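Side-chain contacts in iron binding protein FbpA (Mannheimia haemolytica, PDB 1Q35), which binds ferric iron and, as a periplasmic solute-binding protein, probably carries it toward uptake into the cell: residues S8-Y13 and E264-Y269; N140-S145 and S197-K202; D180-I185 and D191-N196; K229-V234 and I292-I297. One frame throughout, in Å; residues are numbered along the deposited sequence. Where two conformers were deposited one is given.

Interaction 1 of 4, residues S8-Y13 and E264-Y269. With FMT (formic acid), chain C.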
loop_
_atom_site.group_PDB
_atom_site.type_symbol
_atom_site.label_atom_id
_atom_site.label_comp_id
_atom_site.label_asym_id
_atom_site.label_seq_id
_atom_site.Cartn_x
_atom_site.Cartn_y
_atom_site.Cartn_z
ATOM N N SER A 8 -9.753 10.763 0.780
ATOM C CA SER A 8 -8.399 10.215 0.722
ATOM C C SER A 8 -8.069 9.291 1.885
ATOM O O SER A 8 -8.136 9.691 3.043
ATOM C CB SER A 8 -7.381 11.355 0.704
ATOM O OG SER A 8 -6.058 10.842 0.643
ATOM N N TYR A 9 -7.675 8.064 1.558
ATOM C CA TYR A 9 -7.081 7.145 2.525
ATOM C C TYR A 9 -5.606 7.471 2.792
ATOM O O TYR A 9 -4.986 6.852 3.657
ATOM C CB TYR A 9 -7.211 5.693 2.046
ATOM C CG TYR A 9 -8.619 5.164 2.115
ATOM C CD1 TYR A 9 -9.114 4.602 3.285
ATOM C CD2 TYR A 9 -9.464 5.234 1.014
ATOM C CE1 TYR A 9 -10.415 4.119 3.352
ATOM C CE2 TYR A 9 -10.756 4.753 1.069
ATOM C CZ TYR A 9 -11.229 4.202 2.238
ATOM O OH TYR A 9 -12.524 3.731 2.276
ATOM N N ARG A 10 -5.040 8.403 2.030
ATOM C CA ARG A 10 -3.666 8.873 2.221
ATOM C C ARG A 10 -3.655 10.144 3.069
ATOM O O ARG A 10 -4.449 11.053 2.843
ATOM C CB ARG A 10 -3.009 9.158 0.865
ATOM C CG ARG A 10 -3.217 8.061 -0.164
ATOM C CD ARG A 10 -2.123 7.966 -1.202
ATOM N NE ARG A 10 -0.842 7.606 -0.605
ATOM C CZ ARG A 10 0.289 7.500 -1.285
ATOM N NH1 ARG A 10 1.404 7.171 -0.645
ATOM N NH2 ARG A 10 0.306 7.686 -2.596
ATOM N N GLN A 11 -2.743 10.211 4.038
ATOM C CA GLN A 11 -2.588 11.397 4.883
ATOM C C GLN A 11 -1.974 12.529 4.063
ATOM O O GLN A 11 -1.333 12.275 3.043
ATOM C CB GLN A 11 -1.722 11.082 6.104
ATOM C CG GLN A 11 -2.401 10.178 7.118
ATOM C CD GLN A 11 -3.484 10.892 7.899
ATOM O OE1 GLN A 11 -3.247 11.969 8.451
ATOM N NE2 GLN A 11 -4.672 10.299 7.953
ATOM N N PRO A 12 -2.188 13.780 4.481
ATOM C CA PRO A 12 -1.711 14.938 3.719
ATOM C C PRO A 12 -0.260 14.851 3.250
ATOM O O PRO A 12 0.018 15.199 2.118
ATOM C CB PRO A 12 -1.901 16.105 4.695
ATOM C CG PRO A 12 -3.009 15.691 5.562
ATOM C CD PRO A 12 -2.932 14.197 5.683
ATOM N N TYR A 13 0.655 14.377 4.092
ATOM C CA TYR A 13 2.071 14.410 3.731
ATOM C C TYR A 13 2.406 13.563 2.496
ATOM O O TYR A 13 3.394 13.832 1.821
ATOM C CB TYR A 13 2.972 14.060 4.933
ATOM C CG TYR A 13 3.113 12.591 5.298
ATOM C CD1 TYR A 13 2.012 11.823 5.668
ATOM C CD2 TYR A 13 4.368 11.987 5.326
ATOM C CE1 TYR A 13 2.159 10.486 6.029
ATOM C CE2 TYR A 13 4.525 10.659 5.682
ATOM C CZ TYR A 13 3.423 9.908 6.027
ATOM O OH TYR A 13 3.582 8.587 6.386
ATOM N N GLU A 264 9.654 11.158 -6.486
ATOM C CA GLU A 264 10.681 11.957 -5.818
ATOM C C GLU A 264 10.304 12.355 -4.408
ATOM O O GLU A 264 11.166 12.414 -3.531
ATOM C CB GLU A 264 10.990 13.219 -6.626
ATOM C CG GLU A 264 11.616 12.947 -7.984
ATOM C CD GLU A 264 12.996 12.315 -7.900
ATOM O OE1 GLU A 264 13.373 11.617 -8.859
ATOM O OE2 GLU A 264 13.701 12.517 -6.890
ATOM N N LEU A 265 9.024 12.642 -4.183
ATOM C CA LEU A 265 8.536 13.052 -2.871
ATOM C C LEU A 265 8.102 11.877 -2.003
ATOM O O LEU A 265 8.335 11.878 -0.799
ATOM C CB LEU A 265 7.365 14.028 -3.003
ATOM C CG LEU A 265 7.621 15.323 -3.774
ATOM C CD1 LEU A 265 6.386 16.213 -3.731
ATOM C CD2 LEU A 265 8.836 16.067 -3.232
ATOM N N ASN A 266 7.444 10.892 -2.602
ATOM C CA ASN A 266 6.913 9.772 -1.834
ATOM C C ASN A 266 7.804 8.533 -1.831
ATOM O O ASN A 266 7.579 7.645 -1.020
ATOM C CB ASN A 266 5.533 9.357 -2.348
ATOM C CG ASN A 266 4.433 10.334 -1.981
ATOM O OD1 ASN A 266 4.680 11.446 -1.505
ATOM N ND2 ASN A 266 3.190 9.916 -2.216
ATOM N N HIS A 267 8.772 8.451 -2.743
ATOM C CA HIS A 267 9.634 7.264 -2.866
ATOM C C HIS A 267 8.854 6.000 -3.212
ATOM O O HIS A 267 9.218 4.898 -2.802
ATOM C CB HIS A 267 10.499 7.099 -1.618
ATOM C CG HIS A 267 11.400 8.263 -1.407
ATOM N ND1 HIS A 267 12.496 8.496 -2.208
ATOM C CD2 HIS A 267 11.324 9.306 -0.550
ATOM C CE1 HIS A 267 13.079 9.616 -1.824
ATOM N NE2 HIS A 267 12.390 10.126 -0.820
ATOM N N GLU A 268 7.792 6.184 -4.001
ATOM C CA GLU A 268 7.001 5.089 -4.535
ATOM C C GLU A 268 7.441 4.789 -5.958
ATOM O O GLU A 268 8.205 5.540 -6.562
ATOM C CB GLU A 268 5.515 5.442 -4.503
ATOM C CG GLU A 268 4.948 5.523 -3.103
ATOM C CD GLU A 268 3.481 5.859 -3.109
ATOM O OE1 GLU A 268 2.652 4.925 -3.217
ATOM O OE2 GLU A 268 3.161 7.058 -3.017
ATOM N N TYR A 269 6.975 3.666 -6.485
ATOM C CA TYR A 269 7.248 3.306 -7.869
ATOM C C TYR A 269 6.136 3.865 -8.757
ATOM O O TYR A 269 4.984 3.486 -8.597
ATOM C CB TYR A 269 7.332 1.785 -8.026
ATOM C CG TYR A 269 8.457 1.178 -7.213
ATOM C CD1 TYR A 269 8.205 0.473 -6.041
ATOM C CD2 TYR A 269 9.787 1.327 -7.615
ATOM C CE1 TYR A 269 9.249 -0.071 -5.286
ATOM C CE2 TYR A 269 10.834 0.786 -6.869
ATOM C CZ TYR A 269 10.558 0.094 -5.708
ATOM O OH TYR A 269 11.584 -0.440 -4.957
HETATM C C FMT C . 0.037 5.845 2.457
HETATM O O1 FMT C . -0.638 6.944 2.163
HETATM O O2 FMT C . 0.736 5.330 1.603
HETATM O O HOH W 1 5.637 13.075 0.418
#
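The Arg10 guanidinium meets its partners at the edge: Glu268 OE2 and O1 of a formate both lie in its plane, while Asn266 ND2 lies obliquely to it, the amide plane turned by 76°. The Glu268 carboxylate stands almost square to the guanidinium, at 87°. NH1 and NH2 of Arg10 grip one oxygen, Glu268 OE2, end-on in a salt bridge, each at 3.0 Å; OE2 receives NH2 on its syn lone pair, while NH1 comes from above the carboxylate plane. Asn266 ND2 brings a third N-H to OE2, and it also bonds to the carbonyl of Leu14. In this solute-binding fold, the loop after strand 3-8 thus meets the turn where His267, with positive phi, leaves helix 256-266, close to the iron-site tyrosines. The other edge of Arg10 holds the formate, with NE nearly straight (174°) onto O1 at 2.9 Å and NH1 on O2. A water joins Tyr13 O (2.8 Å) to Asn266 OD1 (2.7 Å). Glu268 OE1 is taken by Thr99 and Arg101.

Interaction 2 of 4, residues N140-S145 and S197-K202. With FMT (formic acid), chain C.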
loop_
_atom_site.group_PDB
_atom_site.type_symbol
_atom_site.label_atom_id
_atom_site.label_comp_id
_atom_site.label_asym_id
_atom_site.label_seq_id
_atom_site.Cartn_x
_atom_site.Cartn_y
_atom_site.Cartn_z
ATOM N N ASN A 140 -4.463 -4.726 9.914
ATOM C CA ASN A 140 -4.182 -3.638 9.000
ATOM C C ASN A 140 -4.187 -4.158 7.568
ATOM O O ASN A 140 -3.628 -5.214 7.290
ATOM C CB ASN A 140 -2.844 -2.987 9.307
ATOM C CG ASN A 140 -2.536 -1.886 8.354
ATOM O OD1 ASN A 140 -3.021 -0.760 8.505
ATOM N ND2 ASN A 140 -1.791 -2.209 7.324
ATOM N N SER A 141 -4.801 -3.414 6.659
ATOM C CA SER A 141 -5.032 -3.931 5.308
ATOM C C SER A 141 -3.767 -4.168 4.502
ATOM O O SER A 141 -3.760 -5.016 3.628
ATOM C CB SER A 141 -5.999 -3.042 4.528
ATOM O OG SER A 141 -5.439 -1.779 4.266
ATOM N N TYR A 142 -2.684 -3.443 4.769
ATOM C CA TYR A 142 -1.418 -3.784 4.119
ATOM C C TYR A 142 -0.993 -5.210 4.474
ATOM O O TYR A 142 -0.497 -5.944 3.623
ATOM C CB TYR A 142 -0.294 -2.829 4.512
ATOM C CG TYR A 142 -0.455 -1.378 4.124
ATOM C CD1 TYR A 142 -1.061 -0.994 2.928
ATOM C CD2 TYR A 142 0.045 -0.377 4.952
ATOM C CE1 TYR A 142 -1.174 0.342 2.585
ATOM C CE2 TYR A 142 -0.055 0.963 4.607
ATOM C CZ TYR A 142 -0.672 1.312 3.421
ATOM O OH TYR A 142 -0.793 2.620 3.029
ATOM N N ASN A 143 -1.156 -5.593 5.736
ATOM C CA ASN A 143 -0.872 -6.957 6.161
ATOM C C ASN A 143 -1.882 -7.957 5.612
ATOM O O ASN A 143 -1.505 -8.995 5.096
ATOM C CB ASN A 143 -0.829 -7.060 7.689
ATOM C CG ASN A 143 0.421 -6.452 8.289
ATOM O OD1 ASN A 143 1.465 -6.336 7.630
ATOM N ND2 ASN A 143 0.324 -6.062 9.556
ATOM N N VAL A 144 -3.169 -7.655 5.719
ATOM C CA VAL A 144 -4.188 -8.601 5.287
ATOM C C VAL A 144 -4.038 -8.886 3.787
ATOM O O VAL A 144 -4.177 -10.023 3.372
ATOM C CB VAL A 144 -5.620 -8.141 5.660
ATOM C CG1 VAL A 144 -6.652 -9.159 5.193
ATOM C CG2 VAL A 144 -5.744 -7.938 7.173
ATOM N N SER A 145 -3.737 -7.874 2.977
ATOM C CA SER A 145 -3.557 -8.112 1.542
ATOM C C SER A 145 -2.311 -8.952 1.245
ATOM O O SER A 145 -2.319 -9.759 0.325
ATOM C CB SER A 145 -3.568 -6.803 0.758
ATOM O OG SER A 145 -4.891 -6.294 0.713
ATOM N N SER A 197 7.795 -0.220 1.374
ATOM C CA SER A 197 9.095 0.235 0.905
ATOM C C SER A 197 9.270 1.749 0.955
ATOM O O SER A 197 10.302 2.249 1.386
ATOM C CB SER A 197 9.311 -0.250 -0.530
ATOM O OG SER A 197 8.225 0.126 -1.377
ATOM N N TYR A 198 8.264 2.482 0.501
ATOM C CA TYR A 198 8.384 3.935 0.368
ATOM C C TYR A 198 8.644 4.610 1.715
ATOM O O TYR A 198 9.275 5.660 1.767
ATOM C CB TYR A 198 7.158 4.550 -0.344
ATOM C CG TYR A 198 5.838 4.215 0.297
ATOM C CD1 TYR A 198 5.155 3.057 -0.062
ATOM C CD2 TYR A 198 5.283 5.020 1.280
ATOM C CE1 TYR A 198 3.970 2.714 0.528
ATOM C CE2 TYR A 198 4.077 4.686 1.882
ATOM C CZ TYR A 198 3.432 3.518 1.499
ATOM O OH TYR A 198 2.253 3.123 2.083
ATOM N N TYR A 199 8.190 4.002 2.803
ATOM C CA TYR A 199 8.446 4.565 4.127
ATOM C C TYR A 199 9.939 4.670 4.455
ATOM O O TYR A 199 10.332 5.545 5.217
ATOM C CB TYR A 199 7.725 3.768 5.225
ATOM C CG TYR A 199 6.227 3.977 5.238
ATOM C CD1 TYR A 199 5.352 2.903 5.112
ATOM C CD2 TYR A 199 5.681 5.246 5.379
ATOM C CE1 TYR A 199 3.977 3.088 5.118
ATOM C CE2 TYR A 199 4.306 5.439 5.382
ATOM C CZ TYR A 199 3.464 4.353 5.259
ATOM O OH TYR A 199 2.098 4.522 5.262
ATOM N N TYR A 200 10.769 3.788 3.903
ATOM C CA TYR A 200 12.214 3.874 4.118
ATOM C C TYR A 200 12.755 5.198 3.580
ATOM O O TYR A 200 13.536 5.878 4.249
ATOM C CB TYR A 200 12.918 2.688 3.475
ATOM C CG TYR A 200 14.322 2.456 3.979
ATOM C CD1 TYR A 200 15.419 2.715 3.178
ATOM C CD2 TYR A 200 14.554 1.951 5.255
ATOM C CE1 TYR A 200 16.716 2.497 3.633
ATOM C CE2 TYR A 200 15.848 1.724 5.716
ATOM C CZ TYR A 200 16.921 1.995 4.900
ATOM O OH TYR A 200 18.208 1.777 5.346
ATOM N N GLY A 201 12.325 5.579 2.379
ATOM C CA GLY A 201 12.707 6.857 1.801
ATOM C C GLY A 201 12.131 8.049 2.547
ATOM O O GLY A 201 12.818 9.051 2.756
ATOM N N LYS A 202 10.874 7.952 2.960
ATOM C CA LYS A 202 10.270 9.009 3.764
ATOM C C LYS A 202 11.058 9.241 5.055
ATOM O O LYS A 202 11.285 10.382 5.443
ATOM C CB LYS A 202 8.815 8.683 4.101
ATOM C CG LYS A 202 7.860 8.697 2.907
ATOM C CD LYS A 202 7.830 10.030 2.162
ATOM C CE LYS A 202 7.364 11.187 3.037
ATOM N NZ LYS A 202 7.532 12.509 2.377
HETATM C C FMT C . 0.037 5.845 2.457
HETATM O O1 FMT C . -0.638 6.944 2.163
HETATM O O2 FMT C . 0.736 5.330 1.603
#
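The ferric-iron site is made here, in its metal-free state: Tyr142, from the first turn of helix 141-168, faces Tyr198 and Tyr199, from helix 198-205, and all three bind iron in this protein. With no metal present, a formate, probably from the crystallisation liquor, sits among the phenols. Tyr142 and Tyr198 cross at about a right angle, and Tyr142 OH comes within 3.2 Å of Tyr198 OH. Tyr198 OH gives a weak hydrogen bond to formate O2 at 2.7 Å and is also bonded to Asn196 ND2, which fixes the phenol from the protein side. A chi1 of 55° swings the Tyr198 ring over its own backbone, whereas Tyr199 CG is anti to the carbonyl carbon (chi1 -72°). These different first torsions bring the two consecutive rings together, with Tyr198 CE2 3.4 Å above the centre of one face of Tyr199. The formate carbon is 3.4 Å from Tyr142 OH and 3.7 Å from Tyr199 OH, while Arg101, beside Arg10, also bonds to the formate. Strand 96-108 packs against the pair, its Arg101 touching both Tyr142 and Tyr198, and Asp178 of helix 178-187 lies against Tyr142 and Tyr199.

Interaction 3 of 4, residues D180-I185 and D191-N196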
loop_
_atom_site.group_PDB
_atom_site.type_symbol
_atom_site.label_atom_id
_atom_site.label_comp_id
_atom_site.label_asym_id
_atom_site.label_seq_id
_atom_site.Cartn_x
_atom_site.Cartn_y
_atom_site.Cartn_z
ATOM N N ASP A 180 6.955 2.961 12.699
ATOM C CA ASP A 180 7.156 2.668 14.111
ATOM C C ASP A 180 7.910 1.358 14.329
ATOM O O ASP A 180 8.661 1.233 15.295
ATOM C CB ASP A 180 5.817 2.560 14.850
ATOM C CG ASP A 180 5.147 3.895 15.059
ATOM O OD1 ASP A 180 5.850 4.894 15.305
ATOM O OD2 ASP A 180 3.909 4.031 15.011
ATOM N N GLN A 181 7.724 0.376 13.446
ATOM C CA GLN A 181 8.436 -0.890 13.600
ATOM C C GLN A 181 9.925 -0.706 13.348
ATOM O O GLN A 181 10.750 -1.384 13.964
ATOM C CB GLN A 181 7.906 -1.995 12.676
ATOM C CG GLN A 181 6.400 -2.083 12.515
ATOM C CD GLN A 181 5.665 -2.171 13.833
ATOM O OE1 GLN A 181 6.002 -2.988 14.682
ATOM N NE2 GLN A 181 4.645 -1.340 13.997
ATOM N N VAL A 182 10.267 0.188 12.427
ATOM C CA VAL A 182 11.668 0.486 12.133
ATOM C C VAL A 182 12.304 1.307 13.269
ATOM O O VAL A 182 13.473 1.115 13.600
ATOM C CB VAL A 182 11.832 1.153 10.749
ATOM C CG1 VAL A 182 13.298 1.427 10.464
ATOM C CG2 VAL A 182 11.222 0.247 9.663
ATOM N N LYS A 183 11.538 2.196 13.896
ATOM C CA LYS A 183 11.993 2.842 15.126
ATOM C C LYS A 183 12.335 1.788 16.172
ATOM O O LYS A 183 13.341 1.904 16.873
ATOM C CB LYS A 183 10.914 3.784 15.663
ATOM C CG LYS A 183 11.335 4.599 16.884
ATOM C CD LYS A 183 10.191 5.453 17.407
ATOM C CE LYS A 183 10.668 6.483 18.421
ATOM N NZ LYS A 183 9.534 7.071 19.190
ATOM N N ALA A 184 11.506 0.755 16.274
ATOM C CA ALA A 184 11.730 -0.310 17.239
ATOM C C ALA A 184 12.992 -1.107 16.909
ATOM O O ALA A 184 13.689 -1.542 17.814
ATOM C CB ALA A 184 10.517 -1.222 17.319
ATOM N N ILE A 185 13.296 -1.296 15.625
ATOM C CA ILE A 185 14.562 -1.907 15.223
ATOM C C ILE A 185 15.725 -1.036 15.709
ATOM O O ILE A 185 16.695 -1.531 16.292
ATOM C CB ILE A 185 14.632 -2.112 13.685
ATOM C CG1 ILE A 185 13.639 -3.195 13.240
ATOM C CG2 ILE A 185 16.059 -2.483 13.276
ATOM C CD1 ILE A 185 13.520 -3.357 11.728
ATOM N N ASP A 191 14.385 -7.132 15.504
ATOM C CA ASP A 191 15.421 -7.292 14.499
ATOM C C ASP A 191 14.887 -7.408 13.077
ATOM O O ASP A 191 15.653 -7.249 12.134
ATOM C CB ASP A 191 16.231 -8.552 14.805
ATOM C CG ASP A 191 17.033 -8.450 16.087
ATOM O OD1 ASP A 191 17.063 -7.371 16.712
ATOM O OD2 ASP A 191 17.676 -9.427 16.523
ATOM N N TYR A 192 13.603 -7.746 12.942
ATOM C CA TYR A 192 12.921 -7.909 11.657
ATOM C C TYR A 192 11.579 -7.216 11.757
ATOM O O TYR A 192 10.895 -7.349 12.769
ATOM C CB TYR A 192 12.648 -9.389 11.351
ATOM C CG TYR A 192 13.878 -10.273 11.336
ATOM C CD1 TYR A 192 14.445 -10.729 12.525
ATOM C CD2 TYR A 192 14.468 -10.671 10.138
ATOM C CE1 TYR A 192 15.576 -11.532 12.523
ATOM C CE2 TYR A 192 15.600 -11.479 10.129
ATOM C CZ TYR A 192 16.151 -11.898 11.328
ATOM O OH TYR A 192 17.277 -12.685 11.318
ATOM N N SER A 193 11.199 -6.474 10.726
ATOM C CA SER A 193 9.834 -5.972 10.645
ATOM C C SER A 193 9.303 -6.094 9.226
ATOM O O SER A 193 10.058 -6.307 8.279
ATOM C CB SER A 193 9.738 -4.518 11.122
ATOM O OG SER A 193 10.206 -3.615 10.130
ATOM N N ILE A 194 7.988 -5.997 9.098
ATOM C CA ILE A 194 7.330 -5.929 7.798
ATOM C C ILE A 194 6.812 -4.507 7.634
ATOM O O ILE A 194 6.242 -3.946 8.561
ATOM C CB ILE A 194 6.181 -6.948 7.725
ATOM C CG1 ILE A 194 6.719 -8.375 7.853
ATOM C CG2 ILE A 194 5.422 -6.777 6.418
ATOM C CD1 ILE A 194 5.634 -9.434 7.968
ATOM N N GLY A 195 7.017 -3.914 6.465
ATOM C CA GLY A 195 6.505 -2.581 6.202
ATOM C C GLY A 195 6.620 -2.218 4.736
ATOM O O GLY A 195 7.296 -2.909 3.983
ATOM N N ASN A 196 5.985 -1.129 4.326
ATOM C CA ASN A 196 6.024 -0.733 2.925
ATOM C C ASN A 196 7.330 -0.007 2.597
ATOM O O ASN A 196 7.888 0.735 3.418
ATOM C CB ASN A 196 4.819 0.136 2.554
ATOM C CG ASN A 196 3.533 -0.662 2.424
ATOM O OD1 ASN A 196 3.550 -1.888 2.315
ATOM N ND2 ASN A 196 2.408 0.042 2.428
#
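Gln181 and Ser193 meet through their first side-chain carbons, Gln181 CB lying 3.5 Å from Ser193 CB, the closest approach of helix 180-185 to strand 192-196. Ile185, one turn further along, aims at the same serine: its extended chain reaches the strand, and CD1 ends 3.7 Å from Ser193 OG. Val182 closes in from the flank, CG2 to Ser193 OG at 4.0 Å. In the conformer described, a chi1 of 78° tucks Ser193 OG among these three helix side chains. Gln181 meets the strand mainly through CB, with CG near the carbonyl of Ile194. Its chain bends at chi2 (-53°), and the amide leads away to the carbonyls of Gln175 and Gly177 and to Arg172. On the strand, Tyr192 and Ile194 point to the far side, in the usual alternation, leaving Ser193 as the strand side chain that faces the helix; the contact is van der Waals packing. Asp191 also points away, forming a salt bridge with Arg111, which in turn bonds to the carbonyl of Ile185 and so ties both segments at this end. The arrangement is a helix laid on the next strand of an alpha/beta lobe, nearly antiparallel to it, with the axes 8.2 Å apart. Strand 192-196 runs between strands 96-108 and 133-134, and Cys134 of the latter, in disulfide with Cys190, touches Gln181 and Ala184 of the helix.

Interaction 4 of 4, residues K229-V234 and I292-I297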
loop_
_atom_site.group_PDB
_atom_site.type_symbol
_atom_site.label_atom_id
_atom_site.label_comp_id
_atom_site.label_asym_id
_atom_site.label_seq_id
_atom_site.Cartn_x
_atom_site.Cartn_y
_atom_site.Cartn_z
ATOM N N LYS A 229 3.686 -6.883 -4.000
ATOM C CA LYS A 229 3.373 -5.542 -4.467
ATOM C C LYS A 229 1.903 -5.225 -4.262
ATOM O O LYS A 229 1.032 -6.082 -4.408
ATOM C CB LYS A 229 3.675 -5.415 -5.961
ATOM C CG LYS A 229 5.101 -5.691 -6.353
ATOM C CD LYS A 229 6.060 -4.685 -5.788
ATOM C CE LYS A 229 5.845 -3.274 -6.311
ATOM N NZ LYS A 229 5.913 -3.205 -7.790
ATOM N N ASN A 230 1.632 -3.971 -3.945
ATOM C CA ASN A 230 0.271 -3.456 -3.859
ATOM C C ASN A 230 0.282 -2.049 -4.491
ATOM O O ASN A 230 1.338 -1.558 -4.892
ATOM C CB ASN A 230 -0.165 -3.474 -2.382
ATOM C CG ASN A 230 -1.683 -3.445 -2.176
ATOM O OD1 ASN A 230 -2.457 -3.074 -3.066
ATOM N ND2 ASN A 230 -2.108 -3.822 -0.969
ATOM N N ILE A 231 -0.879 -1.420 -4.615
ATOM C CA ILE A 231 -0.992 -0.150 -5.328
ATOM C C ILE A 231 -1.630 0.941 -4.501
ATOM O O ILE A 231 -2.492 0.673 -3.661
ATOM C CB ILE A 231 -1.849 -0.305 -6.620
ATOM C CG1 ILE A 231 -3.206 -0.976 -6.342
ATOM C CG2 ILE A 231 -1.082 -1.058 -7.683
ATOM C CD1 ILE A 231 -4.288 -0.576 -7.333
ATOM N N SER A 232 -1.216 2.179 -4.749
ATOM C CA SER A 232 -2.095 3.306 -4.475
ATOM C C SER A 232 -2.912 3.488 -5.742
ATOM O O SER A 232 -2.454 3.185 -6.837
ATOM C CB SER A 232 -1.340 4.586 -4.096
ATOM O OG SER A 232 -0.931 5.339 -5.225
ATOM N N GLY A 233 -4.140 3.947 -5.595
ATOM C CA GLY A 233 -5.011 4.030 -6.741
ATOM C C GLY A 233 -6.151 4.989 -6.558
ATOM O O GLY A 233 -6.169 5.815 -5.640
ATOM N N VAL A 234 -7.120 4.875 -7.453
ATOM C CA VAL A 234 -8.219 5.813 -7.478
ATOM C C VAL A 234 -9.420 5.212 -8.181
ATOM O O VAL A 234 -9.282 4.422 -9.122
ATOM C CB VAL A 234 -7.789 7.145 -8.131
ATOM C CG1 VAL A 234 -7.422 6.965 -9.604
ATOM C CG2 VAL A 234 -8.851 8.199 -7.952
ATOM N N ILE A 292 1.397 -12.527 -9.148
ATOM C CA ILE A 292 -0.033 -12.606 -8.875
ATOM C C ILE A 292 -0.760 -11.379 -9.445
ATOM O O ILE A 292 -0.283 -10.250 -9.359
ATOM C CB ILE A 292 -0.278 -12.743 -7.351
ATOM C CG1 ILE A 292 -1.735 -13.119 -7.062
ATOM C CG2 ILE A 292 0.127 -11.464 -6.601
ATOM C CD1 ILE A 292 -1.988 -13.440 -5.597
ATOM N N LYS A 293 -1.913 -11.614 -10.052
ATOM C CA LYS A 293 -2.745 -10.521 -10.540
ATOM C C LYS A 293 -3.342 -9.760 -9.357
ATOM O O LYS A 293 -3.723 -10.362 -8.352
ATOM C CB LYS A 293 -3.874 -11.059 -11.409
ATOM C CG LYS A 293 -3.465 -11.526 -12.782
ATOM C CD LYS A 293 -4.357 -10.915 -13.866
ATOM C CE LYS A 293 -5.847 -11.170 -13.633
ATOM N NZ LYS A 293 -6.662 -9.916 -13.653
ATOM N N LEU A 294 -3.468 -8.444 -9.493
ATOM C CA LEU A 294 -3.972 -7.608 -8.409
ATOM C C LEU A 294 -5.334 -8.081 -7.900
ATOM O O LEU A 294 -5.547 -8.165 -6.694
ATOM C CB LEU A 294 -4.031 -6.142 -8.853
ATOM C CG LEU A 294 -2.671 -5.433 -8.914
ATOM C CD1 LEU A 294 -2.764 -4.113 -9.680
ATOM C CD2 LEU A 294 -2.106 -5.198 -7.514
ATOM N N GLU A 295 -6.247 -8.422 -8.807
ATOM C CA GLU A 295 -7.578 -8.877 -8.409
ATOM C C GLU A 295 -7.531 -10.184 -7.631
ATOM O O GLU A 295 -8.409 -10.443 -6.815
ATOM C CB GLU A 295 -8.492 -9.045 -9.625
ATOM C CG GLU A 295 -8.925 -7.736 -10.266
ATOM C CD GLU A 295 -8.043 -7.307 -11.427
ATOM O OE1 GLU A 295 -6.870 -7.737 -11.517
ATOM O OE2 GLU A 295 -8.527 -6.512 -12.256
ATOM N N ASP A 296 -6.520 -11.006 -7.894
ATOM C CA ASP A 296 -6.369 -12.276 -7.196
ATOM C C ASP A 296 -5.801 -12.124 -5.782
ATOM O O ASP A 296 -5.894 -13.055 -4.993
ATOM C CB ASP A 296 -5.546 -13.249 -8.030
ATOM C CG ASP A 296 -6.271 -13.683 -9.282
ATOM O OD1 ASP A 296 -7.502 -13.889 -9.216
ATOM O OD2 ASP A 296 -5.672 -13.824 -10.363
ATOM N N ILE A 297 -5.218 -10.969 -5.465
ATOM C CA ILE A 297 -4.937 -10.614 -4.073
ATOM C C ILE A 297 -6.268 -10.316 -3.379
ATOM O O ILE A 297 -6.615 -10.942 -2.374
ATOM C CB ILE A 297 -3.997 -9.383 -3.977
ATOM C CG1 ILE A 297 -2.645 -9.677 -4.634
ATOM C CG2 ILE A 297 -3.816 -8.958 -2.515
ATOM C CD1 ILE A 297 -1.789 -8.436 -4.829
#
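Lys229 meets the helix with its backbone, its carbonyl O lying 3.7 Å from Ile297 CD1 in a plain van der Waals contact. Its side chain coils the other way, turning at every torsion, and carries NZ to Thr100 OG1. Asn230 follows and turns its amide back on the strand: OD1 accepts the N-H of Ile231 at 2.8 Å (149° at the hydrogen), with the donor tilted from the carbonyl plane. OD1 also takes the backbone N of Ile60, and ND2 bonds to Asp59, so both ends of this buried amide are satisfied. Ile231 makes the side-chain contact proper. A chi1 of 52° leaves its CG2 branch facing Leu294, whose CD1 approaches CG2 to 4.0 Å with the two side chains inclined to each other. On the helix side, Leu294 and Ile297 are one turn apart and both lean on the strand. Ile60 of helix 60-68 touches Ile231, Leu294 and Ile297, completing the apolar cluster. Strand 228-236 lies between strands 54-57 and 96-108, antiparallel to both, and the short helix 294-298 sits against it beside Ser145 of helix 141-168.

From the N terminus, the loop after strand 3-8 opens interaction 1, which closes only at 264-269, some 250 residues later. Inside that span helix 141-168 opens interaction 2, and within it the helix-strand pair of interaction 3 is nested, strand 192-196 leading straight into helix 198-205, which closes interaction 2. Strand 228-236 then opens interaction 4, which ends at 292-297, beyond the close of interaction 1, so these two cross. Interactions 1 and 2 touch and share the formate; interaction 2 also touches 3 and 4, and 1 touches 4. Together the four tie the N-terminal loop, the iron-site helices and the late helix 294-298 round the sheet that interactions 3 and 4 both reach.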